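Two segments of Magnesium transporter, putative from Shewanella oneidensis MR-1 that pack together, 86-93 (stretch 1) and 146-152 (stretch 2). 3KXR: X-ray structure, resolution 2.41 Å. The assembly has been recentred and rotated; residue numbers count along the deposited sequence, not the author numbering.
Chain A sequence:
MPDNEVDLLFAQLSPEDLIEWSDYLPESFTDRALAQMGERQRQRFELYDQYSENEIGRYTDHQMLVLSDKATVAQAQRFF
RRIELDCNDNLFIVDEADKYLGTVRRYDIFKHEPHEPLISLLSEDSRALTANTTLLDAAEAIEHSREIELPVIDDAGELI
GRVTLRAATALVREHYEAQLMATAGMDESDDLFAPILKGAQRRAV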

ATOM      1  N   ASP A  86      18.898 -14.479  -5.182  1.00 42.06           N
ATOM      2  CA  ASP A  86      19.925 -15.031  -4.326  1.00 42.16           C
ATOM      3  C   ASP A  86      19.714 -16.537  -4.091  1.00 42.03           C
ATOM      4  O   ASP A  86      18.588 -16.995  -3.865  1.00 42.43           O
ATOM      5  CB  ASP A  86      19.922 -14.281  -2.989  1.00 42.35           C
ATOM      6  CG  ASP A  86      21.138 -14.572  -2.149  1.00 42.92           C
ATOM      7  OD1 ASP A  86      22.253 -14.657  -2.697  1.00 46.01           O
ATOM      8  OD2 ASP A  86      20.985 -14.707  -0.924  1.00 44.87           O
ATOM      9  N   CYS A  87      20.797 -17.301  -4.151  1.00 41.41           N
ATOM     10  CA  CYS A  87      20.769 -18.716  -3.815  1.00 41.43           C
ATOM     11  C   CYS A  87      19.689 -19.453  -4.512  1.00 41.78           C
ATOM     12  O   CYS A  87      18.882 -20.118  -3.879  1.00 40.84           O
ATOM     13  CB  CYS A  87      20.527 -18.916  -2.334  1.00 41.95           C
ATOM     14  SG  CYS A  87      21.975 -18.714  -1.424  1.00 41.44           S
ATOM     15  N   ASN A  88      19.678 -19.351  -5.824  1.00 42.18           N
ATOM     16  CA  ASN A  88      18.606 -19.907  -6.562  1.00 42.33           C
ATOM     17  C   ASN A  88      19.140 -20.741  -7.665  1.00 42.28           C
ATOM     18  O   ASN A  88      19.821 -20.239  -8.535  1.00 42.31           O
ATOM     19  CB  ASN A  88      17.759 -18.806  -7.141  1.00 42.87           C
ATOM     20  CG  ASN A  88      16.639 -19.339  -8.007  1.00 45.35           C
ATOM     21  OD1 ASN A  88      16.485 -18.892  -9.143  1.00 47.97           O
ATOM     22  ND2 ASN A  88      15.852 -20.303  -7.478  1.00 43.03           N
ATOM     23  N   ASP A  89      18.855 -22.030  -7.626  1.00 42.35           N
ATOM     24  CA  ASP A  89      19.013 -22.821  -8.830  1.00 43.08           C
ATOM     25  C   ASP A  89      18.003 -23.951  -8.953  1.00 41.49           C
ATOM     26  O   ASP A  89      18.237 -24.906  -9.674  1.00 41.04           O
ATOM     27  CB  ASP A  89      20.441 -23.341  -8.931  1.00 43.95           C
ATOM     28  CG  ASP A  89      20.685 -24.471  -8.001  1.00 48.97           C
ATOM     29  OD1 ASP A  89      19.814 -24.702  -7.106  1.00 54.39           O
ATOM     30  OD2 ASP A  89      21.722 -25.146  -8.195  1.00 55.44           O
ATOM     31  N   ASN A  90      16.870 -23.805  -8.268  1.00 40.80           N
ATOM     32  CA  ASN A  90      15.782 -24.754  -8.335  1.00 40.26           C
ATOM     33  C   ASN A  90      14.490 -24.006  -8.515  1.00 39.83           C
ATOM     34  O   ASN A  90      14.382 -22.824  -8.216  1.00 39.54           O
ATOM     35  CB  ASN A  90      15.723 -25.608  -7.064  1.00 40.16           C
ATOM     36  CG  ASN A  90      16.806 -26.622  -7.015  1.00 41.06           C
ATOM     37  OD1 ASN A  90      17.362 -26.986  -8.040  1.00 46.56           O
ATOM     38  ND2 ASN A  90      17.133 -27.090  -5.835  1.00 43.42           N
ATOM     39  N   LEU A  91      13.489 -24.728  -8.978  1.00 39.48           N
ATOM     40  CA  LEU A  91      12.176 -24.142  -9.183  1.00 38.96           C
ATOM     41  C   LEU A  91      11.122 -25.141  -8.693  1.00 37.87           C
ATOM     42  O   LEU A  91      11.267 -26.354  -8.875  1.00 38.04           O
ATOM     43  CB  LEU A  91      12.053 -23.785 -10.654  1.00 39.13           C
ATOM     44  CG  LEU A  91      10.825 -23.134 -11.247  1.00 39.21           C
ATOM     45  CD1 LEU A  91      11.228 -22.374 -12.514  1.00 37.97           C
ATOM     46  CD2 LEU A  91       9.860 -24.246 -11.553  1.00 40.68           C
ATOM     47  N   PHE A  92      10.107 -24.633  -8.017  1.00 35.97           N
ATOM     48  CA  PHE A  92       9.172 -25.486  -7.318  1.00 35.82           C
ATOM     49  C   PHE A  92       7.863 -25.590  -8.063  1.00 35.52           C
ATOM     50  O   PHE A  92       7.385 -24.597  -8.599  1.00 36.47           O
ATOM     51  CB  PHE A  92       8.966 -24.939  -5.905  1.00 35.58           C
ATOM     52  CG  PHE A  92      10.248 -24.765  -5.174  1.00 35.69           C
ATOM     53  CD1 PHE A  92      11.168 -25.804  -5.112  1.00 35.55           C
ATOM     54  CD2 PHE A  92      10.589 -23.552  -4.603  1.00 38.54           C
ATOM     55  CE1 PHE A  92      12.387 -25.637  -4.459  1.00 35.94           C
ATOM     56  CE2 PHE A  92      11.819 -23.382  -3.941  1.00 37.40           C
ATOM     57  CZ  PHE A  92      12.711 -24.427  -3.882  1.00 35.35           C
ATOM     58  N   ILE A  93       7.300 -26.793  -8.115  1.00 35.07           N
ATOM     59  CA  ILE A  93       6.063 -27.040  -8.844  1.00 35.27           C
ATOM     60  C   ILE A  93       4.966 -27.310  -7.873  1.00 35.71           C
ATOM     61  O   ILE A  93       5.128 -28.137  -6.960  1.00 36.58           O
ATOM     62  CB  ILE A  93       6.176 -28.253  -9.788  1.00 35.57           C
ATOM     63  CG1 ILE A  93       7.357 -28.071 -10.725  1.00 35.94           C
ATOM     64  CG2 ILE A  93       4.894 -28.464 -10.606  1.00 33.82           C
ATOM     65  CD1 ILE A  93       7.317 -26.823 -11.560  1.00 36.27           C
ATOM     66  N   ARG A 146      23.217 -31.046  -1.477  1.00 46.10           N
ATOM     67  CA  ARG A 146      23.815 -30.423  -2.651  1.00 45.99           C
ATOM     68  C   ARG A 146      22.963 -29.231  -3.098  1.00 44.17           C
ATOM     69  O   ARG A 146      23.182 -28.662  -4.146  1.00 43.80           O
ATOM     70  CB  ARG A 146      24.100 -31.461  -3.731  1.00 46.38           C
ATOM     71  CG  ARG A 146      23.035 -32.537  -3.914  1.00 50.67           C
ATOM     72  CD  ARG A 146      21.914 -32.050  -4.841  1.00 55.44           C
ATOM     73  NE  ARG A 146      22.397 -31.699  -6.191  1.00 57.61           N
ATOM     74  CZ  ARG A 146      22.382 -32.504  -7.261  1.00 59.82           C
ATOM     75  NH1 ARG A 146      22.846 -32.050  -8.426  1.00 60.14           N
ATOM     76  NH2 ARG A 146      21.911 -33.755  -7.191  1.00 60.25           N
ATOM     77  N   GLU A 147      22.051 -28.818  -2.229  1.00 42.98           N
ATOM     78  CA  GLU A 147      21.132 -27.704  -2.494  1.00 42.43           C
ATOM     79  C   GLU A 147      21.613 -26.377  -1.924  1.00 41.13           C
ATOM     80  O   GLU A 147      22.304 -26.333  -0.900  1.00 40.07           O
ATOM     81  CB  GLU A 147      19.773 -27.965  -1.850  1.00 43.13           C
ATOM     82  CG  GLU A 147      19.198 -29.382  -1.962  1.00 45.49           C
ATOM     83  CD  GLU A 147      18.973 -29.830  -3.387  1.00 48.32           C
ATOM     84  OE1 GLU A 147      19.005 -28.982  -4.319  1.00 53.61           O
ATOM     85  OE2 GLU A 147      18.786 -31.047  -3.584  1.00 49.19           O
ATOM     86  N   ILE A 148      21.219 -25.293  -2.571  1.00 39.80           N
ATOM     87  CA  ILE A 148      21.463 -23.977  -2.015  1.00 39.28           C
ATOM     88  C   ILE A 148      20.156 -23.321  -1.531  1.00 38.95           C
ATOM     89  O   ILE A 148      20.147 -22.176  -1.051  1.00 38.71           O
ATOM     90  CB  ILE A 148      22.281 -23.074  -3.001  1.00 39.19           C
ATOM     91  CG1 ILE A 148      21.556 -22.829  -4.334  1.00 39.22           C
ATOM     92  CG2 ILE A 148      23.640 -23.710  -3.257  1.00 37.86           C
ATOM     93  CD1 ILE A 148      22.276 -21.738  -5.308  1.00 35.12           C
ATOM     94  N   GLU A 149      19.058 -24.061  -1.615  1.00 38.09           N
ATOM     95  CA  GLU A 149      17.803 -23.588  -1.071  1.00 38.10           C
ATOM     96  C   GLU A 149      16.925 -24.781  -0.886  1.00 37.68           C
ATOM     97  O   GLU A 149      17.053 -25.766  -1.618  1.00 37.37           O
ATOM     98  CB  GLU A 149      17.133 -22.629  -2.059  1.00 38.68           C
ATOM     99  CG  GLU A 149      16.806 -23.290  -3.408  1.00 40.59           C
ATOM    100  CD  GLU A 149      16.336 -22.332  -4.510  1.00 43.68           C
ATOM    101  OE1 GLU A 149      15.448 -21.480  -4.255  1.00 44.28           O
ATOM    102  OE2 GLU A 149      16.833 -22.481  -5.651  1.00 45.06           O
ATOM    103  N   LEU A 150      15.996 -24.693   0.045  1.00 37.20           N
ATOM    104  CA  LEU A 150      14.977 -25.724   0.141  1.00 37.34           C
ATOM    105  C   LEU A 150      13.594 -25.095   0.264  1.00 37.09           C
ATOM    106  O   LEU A 150      13.438 -24.063   0.914  1.00 37.11           O
ATOM    107  CB  LEU A 150      15.219 -26.612   1.355  1.00 37.35           C
ATOM    108  CG  LEU A 150      16.332 -27.668   1.301  1.00 38.12           C
ATOM    109  CD1 LEU A 150      16.453 -28.387   2.666  1.00 36.77           C
ATOM    110  CD2 LEU A 150      16.064 -28.665   0.166  1.00 37.05           C
ATOM    111  N   PRO A 151      12.587 -25.731  -0.333  1.00 36.85           N
ATOM    112  CA  PRO A 151      11.218 -25.295  -0.143  1.00 37.28           C
ATOM    113  C   PRO A 151      10.712 -25.621   1.252  1.00 37.76           C
ATOM    114  O   PRO A 151      11.094 -26.655   1.847  1.00 38.70           O
ATOM    115  CB  PRO A 151      10.446 -26.116  -1.181  1.00 36.96           C
ATOM    116  CG  PRO A 151      11.228 -27.327  -1.318  1.00 36.96           C
ATOM    117  CD  PRO A 151      12.648 -26.990  -1.083  1.00 36.89           C
ATOM    118  N   VAL A 152       9.838 -24.752   1.744  1.00 37.51           N
ATOM    119  CA  VAL A 152       9.170 -24.947   2.999  1.00 37.02           C
ATOM    120  C   VAL A 152       7.664 -25.117   2.766  1.00 36.95           C
ATOM    121  O   VAL A 152       7.039 -24.354   2.038  1.00 36.61           O
ATOM    122  CB  VAL A 152       9.441 -23.764   3.929  1.00 37.30           C
ATOM    123  CG1 VAL A 152       8.700 -23.960   5.236  1.00 35.59           C
ATOM    124  CG2 VAL A 152      10.948 -23.620   4.172  1.00 36.91           C
TER
HETATM  125  O   HOH W   1      19.372 -25.816  -4.690  1.00 38.25           O
HETATM  126  O   HOH W   2      13.293 -21.013  -6.231  1.00 38.57           O
HETATM  127  O   HOH W   3      15.582 -27.128  -3.517  1.00 45.92           O

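Each stretch begins as loop and ends as a strand, 90-93 in the first and 149-152 in the second. The strands run nearly parallel, their directions 16° apart, but their axes approach no closer than 8.6 Å, too far for backbone-to-backbone pairing; side chains and waters fill the space between. The backbones draw nearer in the loops, where Cys87 CA lies 5.6 Å from Ile148 CA, against 7.5 Å between Phe92 CA and Pro151 CA.

Glu149 dominates the contact. Its CB points toward stretch 1, and its extended chi2 (t) carries the carboxylate to the backbone where stretch 1 passes from loop into strand. There OE2 accepts hydrogen bonds from Asp89 N and Asn90 N, both at 2.9 Å, and from Asn88 ND2 at 3.0 Å. A carboxylate suits this site because one oxygen can serve several donors while its charge is offset by their N-H dipoles. Asp89 OD1, a like charge, lies 4.0 Å from Glu149 OE2, and these donors help make that proximity tolerable.

Asn90 also points toward stretch 2, and its amide, an uncharged donor suited to a carboxylate, donates from ND2 to Glu147 OE1 at 3.1 Å. The same ND2 donates to water 3, 2.8 Å away, which in turn donates to Glu149 O at 2.8 Å. Water 1 links the loops, donating to Asp89 OD1 (2.7 Å) and Glu147 OE1 (3.2 Å) while accepting from Ile148 N (2.9 Å). Polar groups thus find partners, directly or through water, without strand pairing.

Apolar contacts are fewer. Small Cys87 packs loosely against branched Ile148, CB to CD1 at 4.5 Å. Farther along, Phe92 CE1 meets Pro151 CD at 3.6 Å. Phe92 offers a broad, flat face, and Proline's compact, rigid ring lies close against it, Pro151 CB making a CH-pi contact 3.8 Å from the Phe92 ring centroid, nearly on the ring normal.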